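Local coordinates for protein K7 (PDB 3JRV), which acts as a Bcl-2-like vaccinia virulence factor, binding the host helicase DDX3 to block IRF3 activation, and TRAF6 and IRAK2 to prevent NF-kappa-B activation, at residues A[24-29]-A[135-140]; A[71-76]-A[102-107]; A[97-102]-A[141-146]. All coordinates share one frame; numbering follows the deposited sequence.

From the N terminus, residues 24-29 at the start of helix 26-42 are the first to be taken up, and interaction 1 closes a long, largely helical loop by joining them to residues 135-140 of helix 134-148. Interaction 2 falls wholly within that loop: it brings helix 70-80 back to residues 102-107 of helix 95-114, on the opposite side of the chain's centre. Interaction 3 uses the preceding part of helix 95-114, residues 97-102, sharing Ile102 with interaction 2, and ends at residues 141-146, so it crosses both others. Interactions 1 and 3 touch directly, through Leu140 on Phe99 and Ile26 on Ile141. Together, the three contacts tie four helices.

Interaction 1 (A[24-29]-A[135-140]); sequences DSIIDL and DNINIL
Ile26 and Ile27 meet Ile137 and Leu140 through branched aliphatic surfaces, with no flat group and no hydrogen bond between the segments. Ile26 carries most of the contact on its side. Its CB lies 3.9 Å from CG2 of Ile137, and the two side chains run side by side, pointing opposite ways. With CG1 beside the backbone N (chi1 -74°), Ile26 holds CG2 anti to that nitrogen, where it meets CD2 of Leu140 at 3.7 Å. Thus one isoleucine spans a turn of the facing helix, from Ile137 to Leu140. Ile137 in turn uses both branches: CG2 goes to Ile26, while the extended CG1 arm (chi2 173°) carries CD1 to within 4.0 Å of Ile27 CD1.

The amide of Asn136 turns away from this interface; its ND2 donates to Leu131 O, just ahead of the helix, and to Val92 O, in the loop before helix 95-114. Asn138 OD1 accepts from Arg23 NE. Met132 packs on both Ile26 and Ile27. Beyond Ile27, a basic side chain of the bound DDX3 peptide packs on that residue and forms a salt bridge with Asp28 OD1. The arrangement is apolar helix-to-helix packing in an all-helical Bcl-2-like fold, joining the start of helix 26-42 to the C-terminal helix beside the peptide-binding surface.

Interaction 2 (A[71-76]-A[102-107]); sequences DKINEI and IGICAK
Ile104 is met by two isoleucines one helical turn apart, Ile73 and Ile76, and its two branches divide the work. The CD1 end lies 3.6 Å from CG1 of Ile73, a close methyl-to-methylene contact, and also reaches CD1 of Ile76 at 4.2 Å. CG2 instead meets CG2 of Ile76 at 3.8 Å, the two side chains crossing at about a right angle. The bent outer torsion of Ile104 (chi2 -83°) matters here, since it swings CD1 out of an extended course and over to Ile73. One turn on, Lys107 comes near more loosely, its CE 4.3 Å from CG2 of Ile73, so the aliphatic part of the partly exposed lysine flanks Ile73.

Behind this first shell, the segment axes approach to 10.5 Å and cross at -59°, which fits a contact confined to a few side chains. Tyr68 of helix 60-68 packs on both Ile73 and Ile104, and Ile65 adds to the cover of Ile73. Other faces of 102-107 look elsewhere: Ala106 and Cys105 pack on Ile34 of helix 26-42, and Cys105 also touches an aromatic side chain of the bound DDX3 peptide. Helix 95-114, packed here against helices 26-42, 60-68 and 70-80, is consistent with the central helix of a Bcl-2-like fold.

Interaction 3 (A[97-102]-A[141-146]); sequences SLFATI and ILFLEK
Phe99 points the edge of its ring at the face of Phe143, and this T-shaped (edge-to-face) pair makes up the whole contact. The ring centroids are 4.7 Å apart and the planes stand at 59°, so the T is leaning, short of perpendicular. CE2 of Phe99 does most of the touching. It hovers 3.4 Å above the plane of Phe143, over the ring centre. All six ring carbons of Phe143 lie at similar distances from it, the nearest being CG of Phe143, 3.5 Å from CE2 of Phe99. The neighbouring atom, CZ of Phe99, leans toward the root of the other side chain, reaching CG of Phe143 at 3.5 Å and CB of Phe143 at 3.6 Å. CE2 and CZ thus come down on the ring at a slant, consistent with the weak C-H to pi attraction of such pairs.

The two rings leave their helices differently. Phe99 has CG opposite its carbonyl carbon, whereas Phe143 has CG opposite its backbone N: chi1 174° carries the Phe143 ring toward helix 95-114, and chi2 87° turns its face to Phe99.

On the same helix as Phe99, Thr101 OG1 donates to Ser97 O at 2.7 Å, while Thr101 N approaches the same oxygen from the opposite face of the carbonyl plane. Two bonds therefore grip that one carbonyl.

The Phe99 ring also stacks with Phe60 and packs on Val63 of helix 60-68, and it touches Leu140, one turn before Phe143. Leu98 adds contacts to Asn136 and Ile139. The aromatic pair thus extends the seam between helix 95-114 and the C-terminal helix 134-148, with helix 60-68 packed against Phe99 as a third neighbour.

Interaction 1 (A[24-29]-A[135-140])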
ATOM      1  N   ASP A  24      14.667  -4.474   6.886  1.00 15.13           N
ATOM      2  CA  ASP A  24      14.600  -3.138   7.453  1.00 17.13           C
ATOM      3  C   ASP A  24      14.110  -2.115   6.426  1.00 16.68           C
ATOM      4  O   ASP A  24      13.950  -0.939   6.761  1.00 20.42           O
ATOM      5  CB  ASP A  24      15.949  -2.700   8.045  1.00 20.33           C
ATOM      6  CG  ASP A  24      16.261  -3.397   9.390  1.00 27.77           C
ATOM      7  OD1 ASP A  24      15.361  -3.999  10.056  1.00 27.29           O
ATOM      8  OD2 ASP A  24      17.466  -3.386   9.744  1.00 34.51           O
ATOM      9  N   SER A  25      13.874  -2.561   5.195  1.00 14.62           N
ATOM     10  CA  SER A  25      13.336  -1.688   4.146  1.00 12.74           C
ATOM     11  C   SER A  25      11.850  -1.901   3.891  1.00 10.94           C
ATOM     12  O   SER A  25      11.256  -1.189   3.102  1.00 11.63           O
ATOM     13  CB  SER A  25      14.115  -1.871   2.838  1.00 12.77           C
ATOM     14  OG  SER A  25      15.415  -1.338   3.003  1.00 19.34           O
ATOM     15  N   ILE A  26      11.259  -2.889   4.559  1.00 10.58           N
ATOM     16  CA  ILE A  26       9.908  -3.306   4.233  1.00  9.13           C
ATOM     17  C   ILE A  26       8.872  -2.224   4.556  1.00  8.83           C
ATOM     18  O   ILE A  26       7.992  -1.953   3.726  1.00  9.25           O
ATOM     19  CB  ILE A  26       9.548  -4.662   4.912  1.00  9.06           C
ATOM     20  CG1 ILE A  26      10.254  -5.807   4.196  1.00 10.27           C
ATOM     21  CG2 ILE A  26       8.028  -4.904   4.911  1.00 11.08           C
ATOM     22  CD1 ILE A  26       9.667  -6.205   2.820  1.00 12.70           C
ATOM     23  N   ILE A  27       8.980  -1.613   5.728  1.00  9.01           N
ATOM     24  CA  ILE A  27       8.037  -0.525   6.086  1.00  9.04           C
ATOM     25  C   ILE A  27       8.155   0.641   5.100  1.00  9.41           C
ATOM     26  O   ILE A  27       7.133   1.188   4.639  1.00 10.27           O
ATOM     27  CB  ILE A  27       8.211  -0.073   7.550  1.00 11.36           C
ATOM     28  CG1 ILE A  27       7.737  -1.211   8.452  1.00 12.78           C
ATOM     29  CG2 ILE A  27       7.387   1.214   7.850  1.00 13.66           C
ATOM     30  CD1 ILE A  27       7.880  -0.936   9.959  1.00 17.24           C
ATOM     31  N   ASP A  28       9.390   1.026   4.787  1.00  9.96           N
ATOM     32  CA  ASP A  28       9.590   2.128   3.837  1.00  9.29           C
ATOM     33  C   ASP A  28       8.966   1.780   2.493  1.00  8.60           C
ATOM     34  O   ASP A  28       8.353   2.649   1.832  1.00  9.08           O
ATOM     35  CB  ASP A  28      11.082   2.421   3.632  1.00 10.22           C
ATOM     36  CG  ASP A  28      11.743   3.026   4.852  1.00 14.04           C
ATOM     37  OD1 ASP A  28      11.090   3.736   5.660  1.00 18.99           O
ATOM     38  OD2 ASP A  28      12.934   2.713   5.059  1.00 24.33           O
ATOM     39  N   LEU A  29       9.139   0.532   2.050  1.00  8.76           N
ATOM     40  CA  LEU A  29       8.621   0.114   0.759  1.00  7.68           C
ATOM     41  C   LEU A  29       7.074   0.217   0.759  1.00  6.40           C
ATOM     42  O   LEU A  29       6.459   0.721  -0.184  1.00  7.99           O
ATOM     43  CB  LEU A  29       9.006  -1.371   0.541  1.00  7.57           C
ATOM     44  CG  LEU A  29       8.269  -2.039  -0.619  1.00  6.17           C
ATOM     45  CD1 LEU A  29       8.517  -1.400  -1.988  1.00  9.85           C
ATOM     46  CD2 LEU A  29       8.555  -3.602  -0.674  1.00  8.81           C
ATOM     47  N   ASP A 135       6.308  -9.993  12.736  1.00 14.02           N
ATOM     48  CA  ASP A 135       5.842 -11.190  12.034  1.00 14.78           C
ATOM     49  C   ASP A 135       5.313 -10.859  10.655  1.00 13.79           C
ATOM     50  O   ASP A 135       5.569 -11.589   9.682  1.00 12.35           O
ATOM     51  CB  ASP A 135       4.788 -11.956  12.852  1.00 17.29           C
ATOM     52  CG  ASP A 135       4.494 -13.359  12.299  1.00 17.18           C
ATOM     53  OD1 ASP A 135       5.421 -14.178  12.040  1.00 20.69           O
ATOM     54  OD2 ASP A 135       3.291 -13.658  12.135  1.00 21.21           O
ATOM     55  N   ASN A 136       4.589  -9.744  10.562  1.00 11.98           N
ATOM     56  CA  ASN A 136       4.050  -9.379   9.268  1.00 10.06           C
ATOM     57  C   ASN A 136       5.155  -8.967   8.292  1.00  9.53           C
ATOM     58  O   ASN A 136       5.083  -9.233   7.107  1.00 10.69           O
ATOM     59  CB  ASN A 136       2.973  -8.289   9.403  1.00 11.15           C
ATOM     60  CG  ASN A 136       1.656  -8.877   9.893  1.00 10.37           C
ATOM     61  OD1 ASN A 136       1.429 -10.091   9.743  1.00 13.17           O
ATOM     62  ND2 ASN A 136       0.781  -8.050  10.441  1.00 11.78           N
ATOM     63  N   ILE A 137       6.138  -8.232   8.798  1.00 10.00           N
ATOM     64  CA  ILE A 137       7.335  -7.916   7.995  1.00  9.76           C
ATOM     65  C   ILE A 137       7.973  -9.186   7.455  1.00 11.17           C
ATOM     66  O   ILE A 137       8.274  -9.281   6.262  1.00  9.54           O
ATOM     67  CB  ILE A 137       8.359  -7.097   8.795  1.00 10.23           C
ATOM     68  CG1 ILE A 137       7.777  -5.713   9.050  1.00 12.01           C
ATOM     69  CG2 ILE A 137       9.720  -7.054   8.044  1.00  9.87           C
ATOM     70  CD1 ILE A 137       8.643  -4.882   9.988  1.00 14.77           C
ATOM     71  N   ASN A 138       8.111 -10.191   8.326  1.00 11.19           N
ATOM     72  CA  ASN A 138       8.700 -11.443   7.886  1.00 11.14           C
ATOM     73  C   ASN A 138       7.845 -12.189   6.862  1.00 11.04           C
ATOM     74  O   ASN A 138       8.374 -12.710   5.877  1.00 11.51           O
ATOM     75  CB  ASN A 138       9.014 -12.312   9.091  1.00 13.05           C
ATOM     76  CG  ASN A 138      10.240 -11.778   9.859  1.00 20.20           C
ATOM     77  OD1 ASN A 138      11.060 -11.014   9.303  1.00 24.40           O
ATOM     78  ND2 ASN A 138      10.352 -12.133  11.122  1.00 23.51           N
ATOM     79  N   ILE A 139       6.525 -12.210   7.089  1.00 10.04           N
ATOM     80  CA  ILE A 139       5.619 -12.858   6.152  1.00 10.59           C
ATOM     81  C   ILE A 139       5.829 -12.202   4.767  1.00  8.79           C
ATOM     82  O   ILE A 139       5.920 -12.875   3.745  1.00  9.80           O
ATOM     83  CB  ILE A 139       4.156 -12.712   6.593  1.00 10.80           C
ATOM     84  CG1 ILE A 139       3.898 -13.657   7.780  1.00 13.32           C
ATOM     85  CG2 ILE A 139       3.197 -13.045   5.409  1.00 11.76           C
ATOM     86  CD1 ILE A 139       2.629 -13.351   8.515  1.00 15.76           C
ATOM     87  N   LEU A 140       5.791 -10.879   4.742  1.00  9.89           N
ATOM     88  CA  LEU A 140       5.866 -10.149   3.481  1.00  9.61           C
ATOM     89  C   LEU A 140       7.206 -10.361   2.775  1.00  9.65           C
ATOM     90  O   LEU A 140       7.249 -10.697   1.591  1.00  9.77           O
ATOM     91  CB  LEU A 140       5.580  -8.665   3.692  1.00  8.14           C
ATOM     92  CG  LEU A 140       5.638  -7.846   2.394  1.00 11.47           C
ATOM     93  CD1 LEU A 140       4.674  -8.397   1.339  1.00 11.32           C
ATOM     94  CD2 LEU A 140       5.391  -6.370   2.703  1.00 12.29           C
TER

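Interaction 2 (A[71-76]-A[102-107])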
ATOM      1  N   ASP A  71     -18.011  -5.568  -3.602  1.00 20.54           N
ATOM      2  CA  ASP A  71     -18.962  -4.722  -2.889  1.00 21.64           C
ATOM      3  C   ASP A  71     -18.435  -4.227  -1.539  1.00 22.41           C
ATOM      4  O   ASP A  71     -18.605  -3.048  -1.202  1.00 23.44           O
ATOM      5  CB  ASP A  71     -20.332  -5.424  -2.737  1.00 23.48           C
ATOM      6  CG  ASP A  71     -21.047  -5.629  -4.071  1.00 28.31           C
ATOM      7  OD1 ASP A  71     -20.854  -4.814  -5.014  1.00 29.87           O
ATOM      8  OD2 ASP A  71     -21.878  -6.567  -4.132  1.00 35.84           O
ATOM      9  N   LYS A  72     -17.798  -5.122  -0.769  1.00 20.52           N
ATOM     10  CA  LYS A  72     -17.275  -4.759   0.536  1.00 21.77           C
ATOM     11  C   LYS A  72     -16.088  -3.824   0.330  1.00 21.61           C
ATOM     12  O   LYS A  72     -15.878  -2.866   1.092  1.00 20.86           O
ATOM     13  CB  LYS A  72     -16.891  -6.021   1.329  1.00 22.37           C
ATOM     14  CG  LYS A  72     -16.288  -5.741   2.719  1.00 24.42           C
ATOM     15  CD  LYS A  72     -17.321  -5.160   3.680  1.00 31.43           C
ATOM     16  CE  LYS A  72     -16.740  -4.992   5.075  1.00 43.08           C
ATOM     17  NZ  LYS A  72     -16.431  -6.289   5.760  1.00 48.27           N
ATOM     18  N   ILE A  73     -15.281  -4.106  -0.696  1.00 20.39           N
ATOM     19  CA  ILE A  73     -14.219  -3.156  -1.017  1.00 20.94           C
ATOM     20  C   ILE A  73     -14.741  -1.746  -1.234  1.00 22.03           C
ATOM     21  O   ILE A  73     -14.215  -0.793  -0.665  1.00 23.06           O
ATOM     22  CB  ILE A  73     -13.356  -3.608  -2.206  1.00 19.33           C
ATOM     23  CG1 ILE A  73     -12.470  -4.757  -1.746  1.00 22.32           C
ATOM     24  CG2 ILE A  73     -12.531  -2.424  -2.739  1.00 21.59           C
ATOM     25  CD1 ILE A  73     -11.748  -5.456  -2.882  1.00 25.02           C
ATOM     26  N   ASN A  74     -15.750  -1.619  -2.100  1.00 21.77           N
ATOM     27  CA  ASN A  74     -16.344  -0.323  -2.415  1.00 24.08           C
ATOM     28  C   ASN A  74     -16.892   0.309  -1.141  1.00 25.09           C
ATOM     29  O   ASN A  74     -16.633   1.485  -0.866  1.00 27.29           O
ATOM     30  CB  ASN A  74     -17.382  -0.501  -3.515  1.00 22.91           C
ATOM     31  CG  ASN A  74     -16.731  -0.698  -4.871  1.00 25.63           C
ATOM     32  OD1 ASN A  74     -15.549  -0.386  -5.039  1.00 25.99           O
ATOM     33  ND2 ASN A  74     -17.471  -1.275  -5.828  1.00 24.07           N
ATOM     34  N   GLU A  75     -17.502  -0.517  -0.289  1.00 26.00           N
ATOM     35  CA  GLU A  75     -17.986  -0.072   1.027  1.00 27.64           C
ATOM     36  C   GLU A  75     -16.855   0.458   1.912  1.00 27.54           C
ATOM     37  O   GLU A  75     -16.958   1.554   2.460  1.00 30.06           O
ATOM     38  CB  GLU A  75     -18.730  -1.214   1.733  1.00 29.16           C
ATOM     39  CG  GLU A  75     -19.548  -0.822   2.945  1.00 35.79           C
ATOM     40  CD  GLU A  75     -20.041  -2.040   3.706  1.00 41.57           C
ATOM     41  OE1 GLU A  75     -20.475  -3.012   3.042  1.00 43.18           O
ATOM     42  OE2 GLU A  75     -19.929  -2.058   4.959  1.00 44.59           O
ATOM     43  N   ILE A  76     -15.786  -0.324   2.066  1.00 24.92           N
ATOM     44  CA  ILE A  76     -14.646   0.075   2.908  1.00 26.17           C
ATOM     45  C   ILE A  76     -14.033   1.397   2.410  1.00 27.59           C
ATOM     46  O   ILE A  76     -13.661   2.268   3.208  1.00 27.33           O
ATOM     47  CB  ILE A  76     -13.565  -1.038   2.930  1.00 27.58           C
ATOM     48  CG1 ILE A  76     -14.091  -2.265   3.672  1.00 26.82           C
ATOM     49  CG2 ILE A  76     -12.248  -0.546   3.584  1.00 27.66           C
ATOM     50  CD1 ILE A  76     -13.250  -3.547   3.487  1.00 27.58           C
ATOM     51  N   ILE A 102      -2.981  -4.502   2.665  1.00  8.76           N
ATOM     52  CA  ILE A 102      -2.153  -3.679   1.775  1.00  8.73           C
ATOM     53  C   ILE A 102      -2.901  -3.354   0.475  1.00  8.76           C
ATOM     54  O   ILE A 102      -2.843  -2.202  -0.010  1.00  9.79           O
ATOM     55  CB  ILE A 102      -0.783  -4.395   1.494  1.00  7.85           C
ATOM     56  CG1 ILE A 102      -0.030  -4.506   2.821  1.00 10.57           C
ATOM     57  CG2 ILE A 102       0.010  -3.627   0.419  1.00 11.47           C
ATOM     58  CD1 ILE A 102       1.154  -5.478   2.737  1.00 13.57           C
ATOM     59  N   GLY A 103      -3.543  -4.363  -0.124  1.00  9.20           N
ATOM     60  CA  GLY A 103      -4.381  -4.181  -1.317  1.00  7.94           C
ATOM     61  C   GLY A 103      -5.444  -3.114  -1.088  1.00  8.52           C
ATOM     62  O   GLY A 103      -5.689  -2.289  -2.003  1.00  9.29           O
ATOM     63  N   ILE A 104      -6.123  -3.163   0.063  1.00  8.95           N
ATOM     64  CA  ILE A 104      -7.191  -2.197   0.384  1.00  9.96           C
ATOM     65  C   ILE A 104      -6.628  -0.803   0.515  1.00 10.05           C
ATOM     66  O   ILE A 104      -7.222   0.149   0.000  1.00  9.26           O
ATOM     67  CB  ILE A 104      -8.004  -2.618   1.692  1.00 10.95           C
ATOM     68  CG1 ILE A 104      -8.885  -3.798   1.330  1.00 17.54           C
ATOM     69  CG2 ILE A 104      -8.791  -1.405   2.232  1.00 18.28           C
ATOM     70  CD1 ILE A 104     -10.184  -3.355   0.671  1.00 27.53           C
ATOM     71  N   CYS A 105      -5.480  -0.683   1.189  1.00  9.26           N
ATOM     72  CA  CYS A 105      -4.854   0.634   1.315  1.00 10.21           C
ATOM     73  C   CYS A 105      -4.545   1.185  -0.079  1.00  8.91           C
ATOM     74  O   CYS A 105      -4.753   2.392  -0.319  1.00  8.23           O
ATOM     75  CB  CYS A 105      -3.582   0.564   2.152  1.00  9.56           C
ATOM     76  SG  CYS A 105      -3.924   0.322   3.887  1.00 13.97           S
ATOM     77  N   ALA A 106      -4.030   0.341  -0.977  1.00  7.93           N
ATOM     78  CA  ALA A 106      -3.709   0.803  -2.347  1.00  8.18           C
ATOM     79  C   ALA A 106      -4.993   1.222  -3.061  1.00  8.60           C
ATOM     80  O   ALA A 106      -5.006   2.219  -3.805  1.00  9.67           O
ATOM     81  CB  ALA A 106      -3.023  -0.298  -3.142  1.00 10.66           C
ATOM     82  N   LYS A 107      -6.058   0.431  -2.913  1.00  8.59           N
ATOM     83  CA  LYS A 107      -7.330   0.801  -3.561  1.00  8.27           C
ATOM     84  C   LYS A 107      -7.811   2.140  -3.050  1.00  8.20           C
ATOM     85  O   LYS A 107      -8.383   2.926  -3.842  1.00 11.13           O
ATOM     86  CB  LYS A 107      -8.396  -0.292  -3.393  1.00 10.71           C
ATOM     87  CG  LYS A 107      -8.063  -1.514  -4.244  1.00 19.52           C
ATOM     88  CD  LYS A 107      -8.450  -1.372  -5.716  1.00 32.14           C
ATOM     89  CE  LYS A 107      -9.763  -2.092  -6.023  1.00 38.25           C
ATOM     90  NZ  LYS A 107      -9.725  -2.749  -7.373  1.00 43.26           N
TER

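Interaction 3 (A[97-102]-A[141-146])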
ATOM      1  N   SER A  97      -4.808 -11.928   5.221  1.00 10.48           N
ATOM      2  CA  SER A  97      -5.353 -10.688   5.780  0.70 12.11           C
ATOM      3  C   SER A  97      -4.363  -9.533   5.577  1.00 11.26           C
ATOM      4  O   SER A  97      -4.758  -8.407   5.236  1.00 10.74           O
ATOM      5  CB  SER A  97      -5.687 -10.857   7.273  0.70 13.25           C
ATOM      6  OG  SER A  97      -6.372  -9.709   7.704  0.70 22.57           O
ATOM      7  N   LEU A  98      -3.070  -9.814   5.751  1.00  9.20           N
ATOM      8  CA  LEU A  98      -2.059  -8.772   5.600  1.00  8.43           C
ATOM      9  C   LEU A  98      -2.076  -8.277   4.140  1.00  8.62           C
ATOM     10  O   LEU A  98      -2.045  -7.044   3.882  1.00  8.46           O
ATOM     11  CB  LEU A  98      -0.683  -9.341   5.988  1.00  8.25           C
ATOM     12  CG  LEU A  98       0.526  -8.422   5.679  1.00  7.97           C
ATOM     13  CD1 LEU A  98       0.391  -7.126   6.514  1.00 12.90           C
ATOM     14  CD2 LEU A  98       1.816  -9.189   6.046  1.00 11.80           C
ATOM     15  N   PHE A  99      -2.004  -9.215   3.192  1.00  7.57           N
ATOM     16  CA  PHE A  99      -1.940  -8.838   1.765  1.00  7.67           C
ATOM     17  C   PHE A  99      -3.220  -8.144   1.332  1.00  7.85           C
ATOM     18  O   PHE A  99      -3.173  -7.180   0.558  1.00  9.30           O
ATOM     19  CB  PHE A  99      -1.601 -10.001   0.823  1.00  9.05           C
ATOM     20  CG  PHE A  99      -0.258 -10.646   1.069  1.00  6.91           C
ATOM     21  CD1 PHE A  99       0.655 -10.104   1.968  1.00  7.68           C
ATOM     22  CD2 PHE A  99       0.095 -11.777   0.333  1.00 10.27           C
ATOM     23  CE1 PHE A  99       1.934 -10.736   2.180  1.00  9.84           C
ATOM     24  CE2 PHE A  99       1.362 -12.428   0.535  1.00  9.98           C
ATOM     25  CZ  PHE A  99       2.279 -11.878   1.431  1.00 10.76           C
ATOM     26  N   ALA A 100      -4.370  -8.620   1.819  1.00  8.13           N
ATOM     27  CA  ALA A 100      -5.652  -7.941   1.531  1.00  8.49           C
ATOM     28  C   ALA A 100      -5.631  -6.523   2.063  1.00  9.10           C
ATOM     29  O   ALA A 100      -6.168  -5.609   1.424  1.00  9.65           O
ATOM     30  CB  ALA A 100      -6.793  -8.704   2.164  1.00  8.06           C
ATOM     31  N   THR A 101      -5.031  -6.314   3.229  1.00  8.79           N
ATOM     32  CA  THR A 101      -5.063  -4.989   3.872  1.00  8.92           C
ATOM     33  C   THR A 101      -4.165  -4.039   3.070  1.00  8.94           C
ATOM     34  O   THR A 101      -4.526  -2.886   2.833  1.00 10.75           O
ATOM     35  CB  THR A 101      -4.582  -5.053   5.340  1.00 10.56           C
ATOM     36  OG1 THR A 101      -5.463  -5.910   6.070  1.00 12.81           O
ATOM     37  CG2 THR A 101      -4.575  -3.669   6.056  1.00 11.36           C
ATOM     38  N   ILE A 102      -2.981  -4.502   2.665  1.00  8.76           N
ATOM     39  CA  ILE A 102      -2.153  -3.679   1.775  1.00  8.73           C
ATOM     40  C   ILE A 102      -2.901  -3.354   0.475  1.00  8.76           C
ATOM     41  O   ILE A 102      -2.843  -2.202  -0.010  1.00  9.79           O
ATOM     42  CB  ILE A 102      -0.783  -4.395   1.494  1.00  7.85           C
ATOM     43  CG1 ILE A 102      -0.030  -4.506   2.821  1.00 10.57           C
ATOM     44  CG2 ILE A 102       0.010  -3.627   0.419  1.00 11.47           C
ATOM     45  CD1 ILE A 102       1.154  -5.478   2.737  1.00 13.57           C
ATOM     46  N   ILE A 141       8.306 -10.213   3.499  1.00  9.78           N
ATOM     47  CA  ILE A 141       9.600 -10.301   2.789  1.00 10.34           C
ATOM     48  C   ILE A 141       9.883 -11.724   2.306  1.00 11.07           C
ATOM     49  O   ILE A 141      10.412 -11.901   1.225  1.00 11.40           O
ATOM     50  CB  ILE A 141      10.781  -9.756   3.594  1.00 10.46           C
ATOM     51  CG1 ILE A 141      11.993  -9.643   2.666  1.00 12.85           C
ATOM     52  CG2 ILE A 141      11.084 -10.630   4.810  1.00 11.87           C
ATOM     53  CD1 ILE A 141      13.077  -8.753   3.275  1.00 14.98           C
ATOM     54  N   LEU A 142       9.460 -12.736   3.071  1.00 10.31           N
ATOM     55  CA  LEU A 142       9.684 -14.117   2.620  1.00 12.25           C
ATOM     56  C   LEU A 142       8.859 -14.390   1.358  1.00 10.53           C
ATOM     57  O   LEU A 142       9.301 -15.063   0.442  1.00 11.44           O
ATOM     58  CB  LEU A 142       9.310 -15.123   3.734  1.00 11.75           C
ATOM     59  CG  LEU A 142      10.256 -14.987   4.928  1.00 20.27           C
ATOM     60  CD1 LEU A 142       9.820 -15.837   6.098  1.00 21.75           C
ATOM     61  CD2 LEU A 142      11.752 -15.174   4.550  1.00 21.28           C
ATOM     62  N   PHE A 143       7.623 -13.876   1.344  1.00 10.11           N
ATOM     63  CA  PHE A 143       6.774 -14.052   0.187  1.00  8.91           C
ATOM     64  C   PHE A 143       7.393 -13.374  -1.046  1.00  8.89           C
ATOM     65  O   PHE A 143       7.424 -13.952  -2.134  1.00 10.24           O
ATOM     66  CB  PHE A 143       5.372 -13.502   0.468  1.00  9.11           C
ATOM     67  CG  PHE A 143       4.490 -13.516  -0.732  1.00  9.47           C
ATOM     68  CD1 PHE A 143       3.735 -14.651  -1.069  1.00 14.51           C
ATOM     69  CD2 PHE A 143       4.378 -12.369  -1.522  1.00 10.96           C
ATOM     70  CE1 PHE A 143       2.894 -14.666  -2.197  1.00 15.08           C
ATOM     71  CE2 PHE A 143       3.530 -12.377  -2.672  1.00 10.82           C
ATOM     72  CZ  PHE A 143       2.807 -13.528  -3.009  1.00 16.18           C
ATOM     73  N   LEU A 144       7.810 -12.114  -0.870  1.00  8.36           N
ATOM     74  CA  LEU A 144       8.364 -11.390  -1.998  1.00  9.52           C
ATOM     75  C   LEU A 144       9.661 -12.042  -2.491  1.00  9.39           C
ATOM     76  O   LEU A 144       9.845 -12.164  -3.701  1.00  9.79           O
ATOM     77  CB  LEU A 144       8.621  -9.930  -1.627  1.00  9.78           C
ATOM     78  CG  LEU A 144       7.337  -9.146  -1.322  1.00 10.08           C
ATOM     79  CD1 LEU A 144       7.739  -7.766  -0.757  1.00 11.10           C
ATOM     80  CD2 LEU A 144       6.516  -8.986  -2.607  1.00 13.27           C
ATOM     81  N   GLU A 145      10.536 -12.490  -1.579  1.00  9.25           N
ATOM     82  CA  GLU A 145      11.773 -13.165  -2.020  1.00 11.36           C
ATOM     83  C   GLU A 145      11.465 -14.424  -2.817  1.00 12.10           C
ATOM     84  O   GLU A 145      12.051 -14.699  -3.861  1.00 13.63           O
ATOM     85  CB  GLU A 145      12.680 -13.452  -0.809  1.00 10.03           C
ATOM     86  CG  GLU A 145      13.263 -12.135  -0.215  1.00 12.80           C
ATOM     87  CD  GLU A 145      14.016 -12.296   1.088  1.00 13.92           C
ATOM     88  OE1 GLU A 145      13.673 -13.179   1.912  1.00 16.36           O
ATOM     89  OE2 GLU A 145      14.890 -11.437   1.339  1.00 19.09           O
ATOM     90  N   LYS A 146      10.484 -15.189  -2.352  1.00 13.41           N
ATOM     91  CA  LYS A 146      10.126 -16.386  -3.079  1.00 15.15           C
ATOM     92  C   LYS A 146       9.590 -16.087  -4.502  1.00 15.31           C
ATOM     93  O   LYS A 146       9.976 -16.724  -5.466  1.00 17.53           O
ATOM     94  CB  LYS A 146       9.155 -17.219  -2.233  1.00 17.73           C
ATOM     95  CG  LYS A 146       8.310 -18.185  -3.062  1.00 26.27           C
ATOM     96  CD  LYS A 146       7.129 -18.737  -2.277  1.00 38.03           C
ATOM     97  CE  LYS A 146       6.131 -17.633  -1.868  1.00 42.08           C
ATOM     98  NZ  LYS A 146       5.390 -18.027  -0.610  1.00 40.18           N
TER